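Local coordinates for endonuclease II (Enterobacteria phage t4, PDB 2WSH), which nicks and cleaves cytosine-containing double-stranded DNA in a sequence-specific, magnesium-dependent manner, contributing to breakdown of the host chromosome during infection, at residues A[39-44]-A[119-124]. The protein carries 1 engineered substitution. Residues are numbered along the deposited sequence; the frame is centred on the assembly and turned at random.
Sequences KYNVIY and ATIDLE. With PO4 (phosphate ion), chain E.
In this GIY-YIG nuclease domain, the start of strand 42-48 is backed by the N-terminal part of helix 121-132, an instance of a sheet face closed by helix side chains, joined by van der Waals contacts with no polar bond between the two segments. I121 does most of the work. Its CG1 takes the crowded position between backbone N and carbonyl carbon (chi1 55°), and the two branches thereby split between different targets. CG2 presses on the strand backbone, 3.5 Å from V42 C, whereas CD1 meets the amide end of N41, 3.5 Å from ND2. I43 slides past I121 in the opposite direction, its CD1 4.0 Å from I121 CB, and also crosses E124 obliquely. I43 also packs on I55 and K57 of strand 51-58.

The polar ends that border this packing differ in their partners. N41, with V42, forms a G1 bulge opposite T58; its left-handed backbone and a CG anti to the backbone N (chi1 -159°) carry the amide across to I121. The buried carboxylate of E124 is paired through OE1 with R102 in a salt bridge, so its brush against I43 is purely van der Waals. T120 O accepts from both L123 N and E124 N.

Y44 takes no part in this packing; its ring touches L61 and R64 of helix 61-73 and its hydroxyl reaches a phosphate probably derived from the crystallisation liquor, which Y54, R64 and K83 also bind. The phosphate lies at the ring edge, in plane, and Y44 OH donates to its O4 over a very short 2.5 Å.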
ATOM      1  N   LYS A  39       8.919 -19.726 -11.271  1.00 40.00           N
ATOM      2  CA  LYS A  39       7.900 -18.722 -11.040  1.00 38.68           C
ATOM      3  C   LYS A  39       7.733 -18.615  -9.531  1.00 40.45           C
ATOM      4  O   LYS A  39       7.464 -19.609  -8.860  1.00 40.28           O
ATOM      5  CB  LYS A  39       6.593 -19.118 -11.727  1.00 38.17           C
ATOM      6  CG  LYS A  39       5.646 -17.955 -11.981  1.00 42.57           C
ATOM      7  CD  LYS A  39       4.763 -18.223 -13.186  1.00 45.27           C
ATOM      8  CE  LYS A  39       5.456 -17.832 -14.486  1.00 50.11           C
ATOM      9  NZ  LYS A  39       5.389 -16.361 -14.735  1.00 48.91           N
ATOM     10  N   TYR A  40       7.918 -17.411  -8.999  1.00 34.51           N
ATOM     11  CA  TYR A  40       7.968 -17.216  -7.557  1.00 37.13           C
ATOM     12  C   TYR A  40       6.804 -16.374  -7.054  1.00 36.95           C
ATOM     13  O   TYR A  40       6.281 -15.527  -7.776  1.00 34.15           O
ATOM     14  CB  TYR A  40       9.285 -16.545  -7.162  1.00 39.40           C
ATOM     15  CG  TYR A  40      10.511 -17.175  -7.784  1.00 38.33           C
ATOM     16  CD1 TYR A  40      11.155 -18.243  -7.172  1.00 46.03           C
ATOM     17  CD2 TYR A  40      11.025 -16.702  -8.985  1.00 43.73           C
ATOM     18  CE1 TYR A  40      12.279 -18.823  -7.739  1.00 45.99           C
ATOM     19  CE2 TYR A  40      12.147 -17.276  -9.561  1.00 39.75           C
ATOM     20  CZ  TYR A  40      12.770 -18.334  -8.933  1.00 46.54           C
ATOM     21  OH  TYR A  40      13.884 -18.906  -9.503  1.00 49.82           O
ATOM     22  N   ASN A  41       6.403 -16.622  -5.811  1.00 32.44           N
ATOM     23  CA  ASN A  41       5.430 -15.771  -5.134  1.00 29.73           C
ATOM     24  C   ASN A  41       4.083 -15.717  -5.853  1.00 29.98           C
ATOM     25  O   ASN A  41       3.638 -14.649  -6.273  1.00 31.50           O
ATOM     26  CB  ASN A  41       6.004 -14.361  -4.981  1.00 37.36           C
ATOM     27  CG  ASN A  41       5.331 -13.568  -3.882  1.00 44.93           C
ATOM     28  OD1 ASN A  41       5.370 -12.338  -3.879  1.00 46.47           O
ATOM     29  ND2 ASN A  41       4.708 -14.268  -2.938  1.00 35.09           N
ATOM     30  N   VAL A  42       3.431 -16.866  -5.996  1.00 31.58           N
ATOM     31  CA  VAL A  42       2.186 -16.926  -6.753  1.00 24.20           C
ATOM     32  C   VAL A  42       1.079 -17.689  -6.040  1.00 27.29           C
ATOM     33  O   VAL A  42       1.328 -18.507  -5.149  1.00 24.62           O
ATOM     34  CB  VAL A  42       2.388 -17.611  -8.122  1.00 25.14           C
ATOM     35  CG1 VAL A  42       3.385 -16.838  -8.973  1.00 21.18           C
ATOM     36  CG2 VAL A  42       2.842 -19.049  -7.922  1.00 22.02           C
ATOM     37  N   ILE A  43      -0.150 -17.407  -6.451  1.00 22.13           N
ATOM     38  CA  ILE A  43      -1.274 -18.279  -6.164  1.00 22.76           C
ATOM     39  C   ILE A  43      -1.294 -19.290  -7.293  1.00 25.88           C
ATOM     40  O   ILE A  43      -1.209 -18.921  -8.463  1.00 22.36           O
ATOM     41  CB  ILE A  43      -2.601 -17.510  -6.163  1.00 22.68           C
ATOM     42  CG1 ILE A  43      -2.656 -16.547  -4.977  1.00 26.02           C
ATOM     43  CG2 ILE A  43      -3.786 -18.474  -6.148  1.00 21.05           C
ATOM     44  CD1 ILE A  43      -2.530 -17.232  -3.629  1.00 23.16           C
ATOM     45  N   TYR A  44      -1.367 -20.570  -6.957  1.00 20.99           N
ATOM     46  CA  TYR A  44      -1.479 -21.569  -8.004  1.00 18.05           C
ATOM     47  C   TYR A  44      -2.803 -22.305  -7.940  1.00 20.10           C
ATOM     48  O   TYR A  44      -3.436 -22.381  -6.891  1.00 21.41           O
ATOM     49  CB  TYR A  44      -0.278 -22.521  -8.024  1.00 23.48           C
ATOM     50  CG  TYR A  44      -0.188 -23.527  -6.896  1.00 23.08           C
ATOM     51  CD1 TYR A  44      -0.712 -24.805  -7.042  1.00 18.96           C
ATOM     52  CD2 TYR A  44       0.461 -23.215  -5.708  1.00 19.56           C
ATOM     53  CE1 TYR A  44      -0.610 -25.741  -6.031  1.00 17.30           C
ATOM     54  CE2 TYR A  44       0.562 -24.146  -4.686  1.00 26.42           C
ATOM     55  CZ  TYR A  44       0.026 -25.407  -4.858  1.00 26.05           C
ATOM     56  OH  TYR A  44       0.122 -26.341  -3.859  1.00 21.08           O
ATOM     57  N   ALA A 119       3.243 -10.326   1.788  1.00 32.88           N
ATOM     58  CA  ALA A 119       3.147 -10.991   0.498  1.00 37.86           C
ATOM     59  C   ALA A 119       1.665 -11.140   0.197  1.00 35.78           C
ATOM     60  O   ALA A 119       0.921 -11.699   1.002  1.00 36.23           O
ATOM     61  CB  ALA A 119       3.824 -12.350   0.545  1.00 38.73           C
ATOM     62  N   THR A 120       1.229 -10.634  -0.951  1.00 31.85           N
ATOM     63  CA  THR A 120      -0.198 -10.610  -1.251  1.00 23.39           C
ATOM     64  C   THR A 120      -0.803 -12.005  -1.425  1.00 28.26           C
ATOM     65  O   THR A 120      -2.015 -12.167  -1.310  1.00 29.09           O
ATOM     66  CB  THR A 120      -0.527  -9.739  -2.484  1.00 28.02           C
ATOM     67  OG1 THR A 120       0.090 -10.299  -3.647  1.00 26.51           O
ATOM     68  CG2 THR A 120      -0.037  -8.314  -2.277  1.00 30.15           C
ATOM     69  N   ILE A 121       0.023 -13.011  -1.703  1.00 20.34           N
ATOM     70  CA  ILE A 121      -0.493 -14.379  -1.730  1.00 27.37           C
ATOM     71  C   ILE A 121      -1.159 -14.698  -0.395  1.00 32.13           C
ATOM     72  O   ILE A 121      -2.156 -15.413  -0.349  1.00 28.61           O
ATOM     73  CB  ILE A 121       0.596 -15.436  -2.011  1.00 23.78           C
ATOM     74  CG1 ILE A 121       1.747 -15.308  -1.007  1.00 32.03           C
ATOM     75  CG2 ILE A 121       1.106 -15.317  -3.439  1.00 32.55           C
ATOM     76  CD1 ILE A 121       2.714 -16.473  -1.038  1.00 29.25           C
ATOM     77  N   ASP A 122      -0.605 -14.155   0.685  1.00 32.25           N
ATOM     78  CA  ASP A 122      -1.152 -14.380   2.019  1.00 30.10           C
ATOM     79  C   ASP A 122      -2.536 -13.764   2.166  1.00 30.78           C
ATOM     80  O   ASP A 122      -3.349 -14.227   2.968  1.00 30.30           O
ATOM     81  CB  ASP A 122      -0.213 -13.824   3.088  1.00 26.79           C
ATOM     82  CG  ASP A 122       0.988 -14.710   3.320  1.00 34.51           C
ATOM     83  OD1 ASP A 122       0.958 -15.878   2.880  1.00 34.98           O
ATOM     84  OD2 ASP A 122       1.962 -14.240   3.945  1.00 37.61           O
ATOM     85  N   LEU A 123      -2.797 -12.722   1.384  1.00 30.02           N
ATOM     86  CA  LEU A 123      -4.088 -12.041   1.399  1.00 27.90           C
ATOM     87  C   LEU A 123      -5.088 -12.678   0.440  1.00 36.56           C
ATOM     88  O   LEU A 123      -6.289 -12.685   0.699  1.00 26.82           O
ATOM     89  CB  LEU A 123      -3.919 -10.574   1.004  1.00 22.38           C
ATOM     90  CG  LEU A 123      -3.155  -9.640   1.940  1.00 42.57           C
ATOM     91  CD1 LEU A 123      -3.074  -8.251   1.318  1.00 37.47           C
ATOM     92  CD2 LEU A 123      -3.825  -9.590   3.303  1.00 35.39           C
ATOM     93  N   GLU A 124      -4.587 -13.197  -0.676  1.00 27.96           N
ATOM     94  CA  GLU A 124      -5.454 -13.654  -1.756  1.00 27.03           C
ATOM     95  C   GLU A 124      -5.945 -15.090  -1.586  1.00 27.68           C
ATOM     96  O   GLU A 124      -7.099 -15.393  -1.884  1.00 28.45           O
ATOM     97  CB  GLU A 124      -4.755 -13.491  -3.108  1.00 24.12           C
ATOM     98  CG  GLU A 124      -4.613 -12.046  -3.559  1.00 27.49           C
ATOM     99  CD  GLU A 124      -4.397 -11.921  -5.053  1.00 33.94           C
ATOM    100  OE1 GLU A 124      -4.257 -12.963  -5.726  1.00 28.15           O
ATOM    101  OE2 GLU A 124      -4.369 -10.780  -5.556  1.00 36.46           O
TER
HETATM  102  P   PO4 E1133       0.815 -26.285  -0.431  1.00 68.17           P
HETATM  103  O1  PO4 E1133      -0.563 -25.710  -0.648  1.00 39.33           O
HETATM  104  O2  PO4 E1133       1.621 -25.365   0.458  1.00 62.29           O
HETATM  105  O3  PO4 E1133       0.740 -27.655   0.205  1.00 44.64           O
HETATM  106  O4  PO4 E1133       1.467 -26.400  -1.786  1.00 47.20           O